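Local structure of penicillin binding protein transpeptidase domain protein (4BJQ) at residues Asp21-Leu26 with Pro70-Arg75; Asn28-Pro33 with Pro58-Tyr63; Ser38-Ala43 with Ile50-Gln55. The protein belongs to the penicillin-binding proteins, a family of the bacterial cell envelope; this fragment is a small alpha/beta domain whose two copies share a beta sheet. All coordinates share one frame; numbering follows the deposited sequence.

Contact 1 (Asp21-Leu26 with Pro70-Arg75); sequences DRWKAL and PGIHLR. With SO4 (sulfate ion), chain I.
The indole of W23 lies between helix 19-30 and the chain that leads into strand 72-76, meeting P70 and I72. From CB the side chain turns so that CG stands beside the backbone N (chi1 -76°), and this carries the six-membered ring out to the other segment. W23 CZ2 is 3.9 Å from P70 CG, the rigid, puckered pyrrolidine offering CG and CD to the indole. Next along, W23 CH2 comes 3.5 Å from P70 O, which sits at the ring edge near its plane, where the C-H groups are probably slightly positive. W23 CH2 also lies 3.7 Å from I72 CG1, and W23 CZ3 is 3.8 Å from I72 CD1; the indole and the isoleucine run alongside one another, pointing opposite ways. One turn on, L26 CD2 reaches I72 CD1 tip to tip at 4.1 Å, two branched apolar side chains meeting end on. R22 NH2 holds sulfate O2 at 3.1 Å, and S18 OG binds the same ion. L69, from the loop before strand 72-76, and I64 of helix 58-66 add to this apolar layer, I17 of the second subunit packs on W23, and strand 72-76 pairs antiparallel with a strand of that subunit.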
ATOM      1  N   ASP A  21      -1.423  -8.370  -1.294  1.00 25.68           N
ATOM      2  CA  ASP A  21      -1.025  -9.751  -1.649  1.00 26.47           C
ATOM      3  C   ASP A  21       0.461  -9.980  -1.365  1.00 26.37           C
ATOM      4  O   ASP A  21       0.881 -11.078  -0.947  1.00 26.17           O
ATOM      5  CB  ASP A  21      -1.241 -10.031  -3.144  1.00 27.43           C
ATOM      6  CG  ASP A  21      -2.706 -10.010  -3.556  1.00 29.59           C
ATOM      7  OD1 ASP A  21      -3.587 -10.239  -2.701  1.00 29.46           O
ATOM      8  OD2 ASP A  21      -2.959  -9.774  -4.759  1.00 31.61           O
ATOM      9  N   ARG A  22       1.250  -8.942  -1.619  1.00 25.05           N
ATOM     10  CA  ARG A  22       2.691  -9.030  -1.468  1.00 25.05           C
ATOM     11  C   ARG A  22       3.142  -8.931  -0.019  1.00 24.10           C
ATOM     12  O   ARG A  22       4.136  -9.543   0.351  1.00 24.11           O
ATOM     13  CB  ARG A  22       3.377  -7.986  -2.342  1.00 24.79           C
ATOM     14  CG  ARG A  22       3.421  -8.441  -3.772  1.00 27.37           C
ATOM     15  CD  ARG A  22       3.909  -7.389  -4.714  1.00 30.67           C
ATOM     16  NE  ARG A  22       2.960  -7.406  -5.802  1.00 35.16           N
ATOM     17  CZ  ARG A  22       2.109  -6.426  -6.084  1.00 34.87           C
ATOM     18  NH1 ARG A  22       2.140  -5.282  -5.408  1.00 33.30           N
ATOM     19  NH2 ARG A  22       1.259  -6.593  -7.083  1.00 34.10           N
ATOM     20  N   TRP A  23       2.424  -8.157   0.790  1.00 23.96           N
ATOM     21  CA  TRP A  23       2.659  -8.154   2.242  1.00 24.36           C
ATOM     22  C   TRP A  23       2.454  -9.545   2.833  1.00 24.53           C
ATOM     23  O   TRP A  23       3.290 -10.019   3.604  1.00 25.16           O
ATOM     24  CB  TRP A  23       1.781  -7.130   2.972  1.00 23.57           C
ATOM     25  CG  TRP A  23       2.267  -5.703   2.807  1.00 23.88           C
ATOM     26  CD1 TRP A  23       1.610  -4.686   2.169  1.00 22.89           C
ATOM     27  CD2 TRP A  23       3.517  -5.145   3.268  1.00 22.45           C
ATOM     28  NE1 TRP A  23       2.357  -3.537   2.216  1.00 22.73           N
ATOM     29  CE2 TRP A  23       3.535  -3.786   2.873  1.00 22.85           C
ATOM     30  CE3 TRP A  23       4.619  -5.662   3.974  1.00 21.14           C
ATOM     31  CZ2 TRP A  23       4.611  -2.925   3.171  1.00 20.71           C
ATOM     32  CZ3 TRP A  23       5.682  -4.814   4.272  1.00 21.97           C
ATOM     33  CH2 TRP A  23       5.674  -3.453   3.860  1.00 20.45           C
ATOM     34  N   LYS A  24       1.341 -10.185   2.475  1.00 24.63           N
ATOM     35  CA  LYS A  24       1.086 -11.587   2.832  1.00 24.91           C
ATOM     36  C   LYS A  24       2.221 -12.494   2.373  1.00 24.03           C
ATOM     37  O   LYS A  24       2.658 -13.356   3.117  1.00 23.95           O
ATOM     38  CB  LYS A  24      -0.205 -12.089   2.192  1.00 25.79           C
ATOM     39  CG  LYS A  24      -1.462 -11.693   2.918  1.00 28.96           C
ATOM     40  CD  LYS A  24      -2.694 -12.049   2.075  1.00 31.99           C
ATOM     41  CE  LYS A  24      -3.846 -11.090   2.378  1.00 34.19           C
ATOM     42  NZ  LYS A  24      -4.120 -11.002   3.861  1.00 35.81           N
ATOM     43  N   ALA A  25       2.688 -12.299   1.146  1.00 23.12           N
ATOM     44  CA  ALA A  25       3.797 -13.096   0.638  1.00 22.97           C
ATOM     45  C   ALA A  25       5.085 -12.929   1.471  1.00 22.57           C
ATOM     46  O   ALA A  25       5.810 -13.907   1.665  1.00 22.77           O
ATOM     47  CB  ALA A  25       4.044 -12.811  -0.842  1.00 22.82           C
ATOM     48  N   LEU A  26       5.364 -11.706   1.955  1.00 21.45           N
ATOM     49  CA  LEU A  26       6.520 -11.472   2.823  1.00 20.70           C
ATOM     50  C   LEU A  26       6.346 -12.260   4.126  1.00 21.30           C
ATOM     51  O   LEU A  26       7.253 -12.978   4.549  1.00 21.22           O
ATOM     52  CB  LEU A  26       6.739  -9.968   3.115  1.00 20.29           C
ATOM     53  CG  LEU A  26       7.845  -9.539   4.112  1.00 18.85           C
ATOM     54  CD1 LEU A  26       9.216 -10.006   3.678  1.00 17.02           C
ATOM     55  CD2 LEU A  26       7.880  -8.018   4.356  1.00 15.89           C
ATOM     56  N   PRO A  70       6.934  -1.239  -0.301  1.00 22.02           N
ATOM     57  CA  PRO A  70       7.315   0.085   0.211  1.00 22.09           C
ATOM     58  C   PRO A  70       7.868  -0.026   1.633  1.00 22.21           C
ATOM     59  O   PRO A  70       7.279  -0.717   2.491  1.00 21.89           O
ATOM     60  CB  PRO A  70       5.985   0.863   0.200  1.00 21.92           C
ATOM     61  CG  PRO A  70       4.936  -0.212   0.348  1.00 22.10           C
ATOM     62  CD  PRO A  70       5.467  -1.395  -0.419  1.00 21.76           C
ATOM     63  N   GLY A  71       9.010   0.616   1.860  1.00 22.34           N
ATOM     64  CA  GLY A  71       9.669   0.624   3.162  1.00 22.21           C
ATOM     65  C   GLY A  71      10.480  -0.608   3.495  1.00 22.61           C
ATOM     66  O   GLY A  71      11.045  -0.701   4.585  1.00 23.15           O
ATOM     67  N   ILE A  72      10.544  -1.564   2.578  1.00 22.75           N
ATOM     68  CA  ILE A  72      11.307  -2.784   2.832  1.00 22.62           C
ATOM     69  C   ILE A  72      12.667  -2.666   2.177  1.00 23.47           C
ATOM     70  O   ILE A  72      12.765  -2.304   1.021  1.00 24.21           O
ATOM     71  CB  ILE A  72      10.554  -4.066   2.378  1.00 22.34           C
ATOM     72  CG1 ILE A  72       9.260  -4.233   3.178  1.00 21.52           C
ATOM     73  CG2 ILE A  72      11.446  -5.326   2.521  1.00 20.59           C
ATOM     74  CD1 ILE A  72       9.464  -4.288   4.691  1.00 21.62           C
ATOM     75  N   HIS A  73      13.716  -2.950   2.936  1.00 24.16           N
ATOM     76  CA  HIS A  73      15.075  -2.805   2.437  1.00 25.07           C
ATOM     77  C   HIS A  73      15.956  -3.961   2.879  1.00 25.64           C
ATOM     78  O   HIS A  73      15.673  -4.643   3.880  1.00 24.80           O
ATOM     79  CB  HIS A  73      15.698  -1.500   2.946  1.00 24.96           C
ATOM     80  CG  HIS A  73      14.913  -0.275   2.598  1.00 24.83           C
ATOM     81  ND1 HIS A  73      15.159   0.466   1.463  1.00 24.43           N
ATOM     82  CD2 HIS A  73      13.892   0.344   3.240  1.00 23.90           C
ATOM     83  CE1 HIS A  73      14.317   1.483   1.411  1.00 23.29           C
ATOM     84  NE2 HIS A  73      13.541   1.431   2.477  1.00 25.01           N
ATOM     85  N   LEU A  74      17.043  -4.136   2.140  1.00 26.48           N
ATOM     86  CA  LEU A  74      18.034  -5.161   2.409  1.00 27.85           C
ATOM     87  C   LEU A  74      19.409  -4.519   2.495  1.00 29.12           C
ATOM     88  O   LEU A  74      19.682  -3.531   1.798  1.00 29.42           O
ATOM     89  CB  LEU A  74      18.050  -6.186   1.271  1.00 27.74           C
ATOM     90  CG  LEU A  74      16.904  -7.162   1.008  1.00 28.24           C
ATOM     91  CD1 LEU A  74      15.668  -6.493   0.405  1.00 29.46           C
ATOM     92  CD2 LEU A  74      17.434  -8.205   0.051  1.00 30.56           C
ATOM     93  N   ARG A  75      20.269  -5.072   3.346  1.00 30.01           N
ATOM     94  CA  ARG A  75      21.704  -4.770   3.302  1.00 32.09           C
ATOM     95  C   ARG A  75      22.516  -6.049   3.510  1.00 33.11           C
ATOM     96  O   ARG A  75      22.029  -7.007   4.114  1.00 32.94           O
ATOM     97  CB  ARG A  75      22.115  -3.694   4.329  1.00 31.92           C
ATOM     98  CG  ARG A  75      22.021  -4.144   5.779  1.00 32.03           C
ATOM     99  CD  ARG A  75      23.219  -3.711   6.611  1.00 31.34           C
ATOM    100  NE  ARG A  75      23.509  -4.741   7.605  1.00 33.87           N
ATOM    101  CZ  ARG A  75      23.096  -4.705   8.867  1.00 34.07           C
ATOM    102  NH1 ARG A  75      22.404  -3.676   9.314  1.00 35.33           N
ATOM    103  NH2 ARG A  75      23.387  -5.692   9.689  1.00 34.86           N
TER
HETATM  104  S   SO4 I1166      -0.887  -4.608  -8.708  1.00 50.37           S
HETATM  105  O1  SO4 I1166      -0.419  -3.802  -9.840  1.00 49.49           O
HETATM  106  O2  SO4 I1166      -0.419  -4.023  -7.451  1.00 45.37           O
HETATM  107  O3  SO4 I1166      -2.359  -4.683  -8.737  1.00 48.80           O
HETATM  108  O4  SO4 I1166      -0.378  -5.971  -8.882  1.00 49.57           O

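Contact 2 (Asn28-Pro33 with Pro58-Tyr63)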
ATOM      1  N   ASN A  28       4.412 -14.916   4.907  1.00 22.75           N
ATOM      2  CA  ASN A  28       4.516 -16.352   4.634  1.00 23.70           C
ATOM      3  C   ASN A  28       5.964 -16.816   4.439  1.00 23.91           C
ATOM      4  O   ASN A  28       6.390 -17.805   5.033  1.00 24.40           O
ATOM      5  CB  ASN A  28       3.724 -16.738   3.374  1.00 24.14           C
ATOM      6  CG  ASN A  28       2.232 -16.466   3.483  1.00 25.63           C
ATOM      7  OD1 ASN A  28       1.681 -16.273   4.577  1.00 28.85           O
ATOM      8  ND2 ASN A  28       1.559 -16.473   2.335  1.00 24.51           N
ATOM      9  N   ALA A  29       6.711 -16.099   3.601  1.00 23.72           N
ATOM     10  CA  ALA A  29       8.118 -16.414   3.344  1.00 23.37           C
ATOM     11  C   ALA A  29       8.973 -16.384   4.611  1.00 23.06           C
ATOM     12  O   ALA A  29       9.881 -17.202   4.779  1.00 23.48           O
ATOM     13  CB  ALA A  29       8.691 -15.483   2.296  1.00 22.49           C
ATOM     14  N   LEU A  30       8.689 -15.447   5.504  1.00 22.87           N
ATOM     15  CA  LEU A  30       9.462 -15.334   6.741  1.00 23.11           C
ATOM     16  C   LEU A  30       8.889 -16.207   7.877  1.00 23.68           C
ATOM     17  O   LEU A  30       9.524 -16.371   8.929  1.00 23.81           O
ATOM     18  CB  LEU A  30       9.579 -13.867   7.162  1.00 22.32           C
ATOM     19  CG  LEU A  30      10.465 -12.954   6.306  1.00 22.14           C
ATOM     20  CD1 LEU A  30      10.358 -11.483   6.750  1.00 19.90           C
ATOM     21  CD2 LEU A  30      11.939 -13.420   6.330  1.00 21.57           C
ATOM     22  N   ASN A  31       7.702 -16.776   7.643  1.00 24.20           N
ATOM     23  CA  ASN A  31       6.933 -17.529   8.665  1.00 24.75           C
ATOM     24  C   ASN A  31       6.723 -16.705   9.944  1.00 24.74           C
ATOM     25  O   ASN A  31       6.899 -17.186  11.071  1.00 25.47           O
ATOM     26  CB  ASN A  31       7.550 -18.916   8.949  1.00 25.12           C
ATOM     27  CG  ASN A  31       6.558 -19.903   9.606  1.00 26.68           C
ATOM     28  OD1 ASN A  31       5.475 -20.172   9.090  1.00 29.06           O
ATOM     29  ND2 ASN A  31       6.959 -20.467  10.725  1.00 25.72           N
ATOM     30  N   ILE A  32       6.386 -15.441   9.737  1.00 24.06           N
ATOM     31  CA  ILE A  32       5.952 -14.552  10.792  1.00 23.69           C
ATOM     32  C   ILE A  32       4.498 -14.204  10.472  1.00 23.49           C
ATOM     33  O   ILE A  32       4.227 -13.613   9.407  1.00 22.83           O
ATOM     34  CB  ILE A  32       6.791 -13.241  10.835  1.00 23.51           C
ATOM     35  CG1 ILE A  32       8.291 -13.543  10.990  1.00 23.72           C
ATOM     36  CG2 ILE A  32       6.325 -12.345  11.989  1.00 22.87           C
ATOM     37  CD1 ILE A  32       9.215 -12.328  10.698  1.00 24.11           C
ATOM     38  N   PRO A  33       3.560 -14.578  11.371  1.00 23.59           N
ATOM     39  CA  PRO A  33       2.160 -14.169  11.224  1.00 24.30           C
ATOM     40  C   PRO A  33       2.066 -12.682  10.833  1.00 24.44           C
ATOM     41  O   PRO A  33       2.836 -11.865  11.341  1.00 24.13           O
ATOM     42  CB  PRO A  33       1.583 -14.397  12.622  1.00 24.70           C
ATOM     43  CG  PRO A  33       2.373 -15.576  13.155  1.00 25.04           C
ATOM     44  CD  PRO A  33       3.769 -15.440  12.555  1.00 24.32           C
ATOM     45  N   PRO A  58      20.457 -15.770   0.069  1.00 28.13           N
ATOM     46  CA  PRO A  58      20.093 -15.012  -1.142  1.00 28.31           C
ATOM     47  C   PRO A  58      18.760 -15.424  -1.800  1.00 28.41           C
ATOM     48  O   PRO A  58      18.007 -14.553  -2.242  1.00 28.52           O
ATOM     49  CB  PRO A  58      21.263 -15.274  -2.092  1.00 29.21           C
ATOM     50  CG  PRO A  58      22.433 -15.538  -1.184  1.00 29.54           C
ATOM     51  CD  PRO A  58      21.878 -16.176   0.066  1.00 28.78           C
ATOM     52  N   ASP A  59      18.485 -16.728  -1.864  1.00 28.11           N
ATOM     53  CA  ASP A  59      17.237 -17.249  -2.435  1.00 27.90           C
ATOM     54  C   ASP A  59      15.990 -16.561  -1.840  1.00 26.86           C
ATOM     55  O   ASP A  59      15.159 -16.010  -2.574  1.00 26.20           O
ATOM     56  CB  ASP A  59      17.159 -18.794  -2.305  1.00 27.76           C
ATOM     57  CG  ASP A  59      17.293 -19.294  -0.858  1.00 29.69           C
ATOM     58  OD1 ASP A  59      17.707 -18.512   0.036  1.00 29.07           O
ATOM     59  OD2 ASP A  59      16.986 -20.491  -0.615  1.00 29.94           O
ATOM     60  N   MET A  60      15.870 -16.607  -0.516  1.00 26.12           N
ATOM     61  CA  MET A  60      14.821 -15.889   0.201  1.00 25.45           C
ATOM     62  C   MET A  60      14.929 -14.352   0.087  1.00 24.92           C
ATOM     63  O   MET A  60      13.911 -13.677  -0.048  1.00 25.08           O
ATOM     64  CB  MET A  60      14.795 -16.304   1.674  1.00 24.78           C
ATOM     65  CG  MET A  60      13.622 -15.707   2.432  1.00 25.00           C
ATOM     66  SD  MET A  60      13.387 -16.410   4.071  1.00 26.00           S
ATOM     67  CE  MET A  60      12.690 -18.001   3.652  1.00 24.61           C
ATOM     68  N   ALA A  61      16.143 -13.810   0.141  1.00 24.48           N
ATOM     69  CA  ALA A  61      16.343 -12.347   0.097  1.00 24.75           C
ATOM     70  C   ALA A  61      16.009 -11.703  -1.260  1.00 25.18           C
ATOM     71  O   ALA A  61      15.370 -10.644  -1.309  1.00 24.43           O
ATOM     72  CB  ALA A  61      17.774 -11.971   0.544  1.00 24.45           C
ATOM     73  N   ASP A  62      16.451 -12.337  -2.350  1.00 25.99           N
ATOM     74  CA  ASP A  62      16.076 -11.915  -3.698  1.00 26.76           C
ATOM     75  C   ASP A  62      14.561 -11.966  -3.882  1.00 26.27           C
ATOM     76  O   ASP A  62      13.977 -11.032  -4.399  1.00 25.51           O
ATOM     77  CB  ASP A  62      16.730 -12.800  -4.765  1.00 27.71           C
ATOM     78  CG  ASP A  62      18.244 -12.697  -4.785  1.00 30.61           C
ATOM     79  OD1 ASP A  62      18.835 -12.067  -3.886  1.00 32.81           O
ATOM     80  OD2 ASP A  62      18.859 -13.271  -5.713  1.00 34.39           O
ATOM     81  N   TYR A  63      13.936 -13.066  -3.454  1.00 26.96           N
ATOM     82  CA  TYR A  63      12.470 -13.209  -3.511  1.00 27.31           C
ATOM     83  C   TYR A  63      11.779 -12.014  -2.833  1.00 26.56           C
ATOM     84  O   TYR A  63      10.850 -11.425  -3.397  1.00 26.75           O
ATOM     85  CB  TYR A  63      12.018 -14.533  -2.866  1.00 27.68           C
ATOM     86  CG  TYR A  63      10.511 -14.694  -2.759  1.00 29.48           C
ATOM     87  CD1 TYR A  63       9.767 -15.191  -3.829  1.00 31.78           C
ATOM     88  CD2 TYR A  63       9.827 -14.346  -1.587  1.00 30.80           C
ATOM     89  CE1 TYR A  63       8.386 -15.345  -3.743  1.00 31.99           C
ATOM     90  CE2 TYR A  63       8.442 -14.493  -1.492  1.00 30.76           C
ATOM     91  CZ  TYR A  63       7.731 -14.992  -2.576  1.00 31.91           C
ATOM     92  OH  TYR A  63       6.363 -15.144  -2.505  1.00 31.29           O
TER
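A29 and M60 bring the end of helix 19-30 against helix 58-66, their CA atoms 7.4 Å apart. A29 has the largest share of the contact: its CB points at the facing helix, and a side chain of one methyl allows this close approach. M60 answers with a long, flexible chain. It runs straight through its first two torsions (chi1 -173°, chi2 169°) and bends only at the sulfur (chi3 -75°), which swings M60 CE to 3.1 Å from A29 O, a tight carbon-oxygen approach. M60 SD meanwhile lies 4.0 Å from L30 CD2, the two side chains crossing at a slant. One turn later on the same face, Y63 CE2 is set 3.9 Å from A29 CB, so that the small alanine faces both M60 and Y63. Just beyond, N31 takes a positive phi and closes helix 19-30 with a Schellman motif; asparagine tolerates that conformation well. L30 also touches strand 50-56. The chemistry is thus mostly apolar and without hydrogen bonds between the segments: the helices meet here through van der Waals packing of small and flexible side chains, while the methyl beside the sulfur, probably slightly positive, suits the neighbouring carbonyl oxygen.

Contact 3 (Ser38-Ala43 with Ile50-Gln55); sequences SARINA and IYLARQ. With SO4 (sulfate ion), chain M; SO4 (sulfate ion), chain J.
Y51 O is gripped by two nitrogens of R40, NE and NH2, each 2.9 Å away. The guanidinium thus meets the carbonyl side-on, and the oxygen lies near its plane. NE sits nearly in line with the C=O, whereas NH2 is tilted 24° from the carbonyl plane; both bonds are bent at the hydrogen (147° and 141°), as expected when two donors of one group share an acceptor. The length of arginine suits the span from helix to strand backbone: R40 leaves with CG opposite its own N and runs extended to NE. I50 lies over one face of the guanidinium, I50 CD1 being 3.7 Å above the centre of the R40 group, giving the flat cation an apolar backing. Deeper in, I41 CG1 touches L52 CD2 at 4.0 Å, the two side chains lying roughly perpendicular. The ring of Y51 has its own cover, for R54 NH1 sits 3.8 Å above its centre, and Y51 OH is probably hydrogen-bonded to R75 NH1. R54 also binds a sulfate, with R54 NH2 2.8 Å from O4, and its NE forms a salt bridge to E77. N42 holds another sulfate through ND2. Residues 38-42 of helix 34-42 and strand 50-53 run nearly antiparallel, their axes 9.5 Å apart at closest; I50, Y51 and A53 pair with a strand of the second subunit, whose I17 packs on I41.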
ATOM      1  N   SER A  38       3.109  -6.812  11.303  1.00 27.85           N
ATOM      2  CA  SER A  38       2.491  -5.485  11.371  1.00 28.82           C
ATOM      3  C   SER A  38       2.720  -4.805  12.709  1.00 29.37           C
ATOM      4  O   SER A  38       3.106  -3.643  12.740  1.00 29.76           O
ATOM      5  CB  SER A  38       0.988  -5.556  11.097  1.00 28.65           C
ATOM      6  OG  SER A  38       0.761  -6.065   9.800  1.00 30.25           O
ATOM      7  N   ALA A  39       2.476  -5.533  13.800  1.00 30.32           N
ATOM      8  CA  ALA A  39       2.675  -5.012  15.153  1.00 31.25           C
ATOM      9  C   ALA A  39       4.095  -4.480  15.352  1.00 31.49           C
ATOM     10  O   ALA A  39       4.277  -3.376  15.858  1.00 31.62           O
ATOM     11  CB  ALA A  39       2.340  -6.076  16.203  1.00 31.53           C
ATOM     12  N   ARG A  40       5.090  -5.254  14.926  1.00 31.80           N
ATOM     13  CA  ARG A  40       6.489  -4.857  15.073  1.00 32.30           C
ATOM     14  C   ARG A  40       6.836  -3.625  14.233  1.00 32.58           C
ATOM     15  O   ARG A  40       7.605  -2.761  14.674  1.00 32.78           O
ATOM     16  CB  ARG A  40       7.428  -6.013  14.721  1.00 32.24           C
ATOM     17  CG  ARG A  40       8.887  -5.718  15.001  1.00 31.99           C
ATOM     18  CD  ARG A  40       9.773  -6.880  14.604  1.00 33.64           C
ATOM     19  NE  ARG A  40      11.189  -6.506  14.559  1.00 33.50           N
ATOM     20  CZ  ARG A  40      11.970  -6.403  15.631  1.00 34.74           C
ATOM     21  NH1 ARG A  40      11.485  -6.634  16.848  1.00 34.55           N
ATOM     22  NH2 ARG A  40      13.240  -6.066  15.492  1.00 34.62           N
ATOM     23  N   ILE A  41       6.276  -3.556  13.024  1.00 32.80           N
ATOM     24  CA  ILE A  41       6.570  -2.456  12.105  1.00 32.89           C
ATOM     25  C   ILE A  41       5.855  -1.179  12.553  1.00 33.49           C
ATOM     26  O   ILE A  41       6.414  -0.086  12.443  1.00 33.95           O
ATOM     27  CB  ILE A  41       6.276  -2.833  10.626  1.00 32.29           C
ATOM     28  CG1 ILE A  41       7.327  -3.828  10.122  1.00 32.17           C
ATOM     29  CG2 ILE A  41       6.250  -1.599   9.723  1.00 32.16           C
ATOM     30  CD1 ILE A  41       7.026  -4.448   8.743  1.00 30.54           C
ATOM     31  N   ASN A  42       4.651  -1.327  13.107  1.00 33.95           N
ATOM     32  CA  ASN A  42       3.836  -0.176  13.528  1.00 34.14           C
ATOM     33  C   ASN A  42       4.091   0.352  14.945  1.00 34.61           C
ATOM     34  O   ASN A  42       3.505   1.364  15.340  1.00 35.05           O
ATOM     35  CB  ASN A  42       2.351  -0.507  13.378  1.00 34.16           C
ATOM     36  CG  ASN A  42       1.928  -0.666  11.930  1.00 34.61           C
ATOM     37  OD1 ASN A  42       2.681  -0.339  11.008  1.00 35.38           O
ATOM     38  ND2 ASN A  42       0.708  -1.168  11.718  1.00 34.26           N
ATOM     39  N   ALA A  43       4.945  -0.340  15.705  1.00 34.51           N
ATOM     40  CA  ALA A  43       5.195  -0.015  17.110  1.00 34.96           C
ATOM     41  C   ALA A  43       5.650   1.431  17.296  1.00 35.20           C
ATOM     42  O   ALA A  43       5.142   2.145  18.160  1.00 35.60           O
ATOM     43  CB  ALA A  43       6.216  -0.981  17.711  1.00 34.98           C
ATOM     44  N   ILE A  50      13.795  -0.690  11.535  1.00 24.19           N
ATOM     45  CA  ILE A  50      13.652  -1.838  12.429  1.00 24.07           C
ATOM     46  C   ILE A  50      13.959  -3.129  11.673  1.00 23.48           C
ATOM     47  O   ILE A  50      13.408  -3.369  10.604  1.00 22.95           O
ATOM     48  CB  ILE A  50      12.264  -1.875  13.141  1.00 24.09           C
ATOM     49  CG1 ILE A  50      12.210  -2.990  14.188  1.00 25.01           C
ATOM     50  CG2 ILE A  50      11.106  -1.940  12.127  1.00 24.73           C
ATOM     51  CD1 ILE A  50      11.261  -2.690  15.356  1.00 27.52           C
ATOM     52  N   TYR A  51      14.862  -3.933  12.233  1.00 23.27           N
ATOM     53  CA  TYR A  51      15.235  -5.218  11.673  1.00 23.46           C
ATOM     54  C   TYR A  51      14.042  -6.177  11.641  1.00 23.82           C
ATOM     55  O   TYR A  51      13.226  -6.220  12.582  1.00 23.61           O
ATOM     56  CB  TYR A  51      16.379  -5.862  12.474  1.00 23.52           C
ATOM     57  CG  TYR A  51      17.752  -5.265  12.259  1.00 23.69           C
ATOM     58  CD1 TYR A  51      18.428  -5.447  11.053  1.00 22.99           C
ATOM     59  CD2 TYR A  51      18.381  -4.522  13.274  1.00 23.44           C
ATOM     60  CE1 TYR A  51      19.714  -4.904  10.846  1.00 23.11           C
ATOM     61  CE2 TYR A  51      19.652  -3.968  13.087  1.00 23.27           C
ATOM     62  CZ  TYR A  51      20.311  -4.165  11.861  1.00 24.60           C
ATOM     63  OH  TYR A  51      21.557  -3.637  11.661  1.00 24.58           O
ATOM     64  N   LEU A  52      13.957  -6.946  10.560  1.00 23.59           N
ATOM     65  CA  LEU A  52      12.934  -7.987  10.418  1.00 23.88           C
ATOM     66  C   LEU A  52      13.566  -9.375  10.501  1.00 23.99           C
ATOM     67  O   LEU A  52      13.103 -10.248  11.257  1.00 24.50           O
ATOM     68  CB  LEU A  52      12.153  -7.808   9.099  1.00 23.54           C
ATOM     69  CG  LEU A  52      11.312  -6.521   8.982  1.00 23.01           C
ATOM     70  CD1 LEU A  52      10.508  -6.460   7.668  1.00 21.85           C
ATOM     71  CD2 LEU A  52      10.393  -6.352  10.191  1.00 19.66           C
ATOM     72  N   ALA A  53      14.632  -9.566   9.729  1.00 24.01           N
ATOM     73  CA  ALA A  53      15.340 -10.837   9.672  1.00 24.50           C
ATOM     74  C   ALA A  53      16.827 -10.665   9.401  1.00 24.69           C
ATOM     75  O   ALA A  53      17.252  -9.669   8.839  1.00 25.05           O
ATOM     76  CB  ALA A  53      14.695 -11.774   8.641  1.00 24.44           C
ATOM     77  N   ARG A  54      17.603 -11.660   9.806  1.00 25.29           N
ATOM     78  CA  ARG A  54      19.046 -11.592   9.810  1.00 25.79           C
ATOM     79  C   ARG A  54      19.615 -12.859   9.192  1.00 26.86           C
ATOM     80  O   ARG A  54      19.041 -13.944   9.326  1.00 26.93           O
ATOM     81  CB  ARG A  54      19.574 -11.482  11.249  1.00 25.96           C
ATOM     82  CG  ARG A  54      19.085 -10.277  12.086  1.00 25.68           C
ATOM     83  CD  ARG A  54      19.318  -8.932  11.398  1.00 24.54           C
ATOM     84  NE  ARG A  54      20.724  -8.674  11.103  1.00 25.43           N
ATOM     85  CZ  ARG A  54      21.588  -8.103  11.944  1.00 26.94           C
ATOM     86  NH1 ARG A  54      21.198  -7.721  13.154  1.00 26.65           N
ATOM     87  NH2 ARG A  54      22.852  -7.923  11.576  1.00 25.81           N
ATOM     88  N   GLN A  55      20.767 -12.727   8.539  1.00 27.83           N
ATOM     89  CA  GLN A  55      21.436 -13.872   7.923  1.00 28.82           C
ATOM     90  C   GLN A  55      20.475 -14.586   6.974  1.00 28.44           C
ATOM     91  O   GLN A  55      20.343 -15.809   7.014  1.00 28.84           O
ATOM     92  CB  GLN A  55      21.972 -14.862   8.987  1.00 29.41           C
ATOM     93  CG  GLN A  55      22.748 -14.245  10.179  1.00 31.35           C
ATOM     94  CD  GLN A  55      23.973 -13.423   9.779  1.00 33.34           C
ATOM     95  OE1 GLN A  55      24.226 -12.359  10.352  1.00 34.39           O
ATOM     96  NE2 GLN A  55      24.733 -13.909   8.804  1.00 33.74           N
TER
HETATM   97  S   SO4 M1166      -1.719  -0.687   8.811  1.00 63.64           S
HETATM   98  O1  SO4 M1166      -2.333  -0.546   7.495  1.00 63.23           O
HETATM   99  O2  SO4 M1166      -0.300  -0.335   8.723  1.00 64.56           O
HETATM  100  O3  SO4 M1166      -2.407   0.191   9.753  1.00 62.80           O
HETATM  101  O4  SO4 M1166      -1.807  -2.075   9.268  1.00 63.76           O
HETATM  102  S   SO4 J1167      24.120  -6.492  14.929  1.00 83.74           S
HETATM  103  O1  SO4 J1167      25.081  -5.629  14.247  1.00 83.27           O
HETATM  104  O2  SO4 J1167      24.644  -6.874  16.239  1.00 83.55           O
HETATM  105  O3  SO4 J1167      22.844  -5.790  15.075  1.00 83.61           O
HETATM  106  O4  SO4 J1167      23.906  -7.702  14.144  1.00 84.07           O

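In the fold
The three contacts are nested along the chain: contact 3 lies inside the loop closed by contact 2, and that loop inside the one closed by contact 1. Contacts 1 and 2 share helix 19-30, with centres about 9 Å apart, and L74 CD2 packs 3.5 Å from A61 O. Contact 3 has its centre about 11 Å from that of contact 1; the two are joined by I72 CD1 and L52 CD1, 3.8 Å apart, and the like charges of R75 NH2 and R54 NH2 lie 3.0 Å from each other. Contacts 2 and 3 are farther apart, about 13 Å between centres, yet L30 CD2 touches A53 CB at 4.0 Å. All three reach the second subunit. The bound sulfates, probably from the crystallisation liquor, are held in contacts 1 and 3.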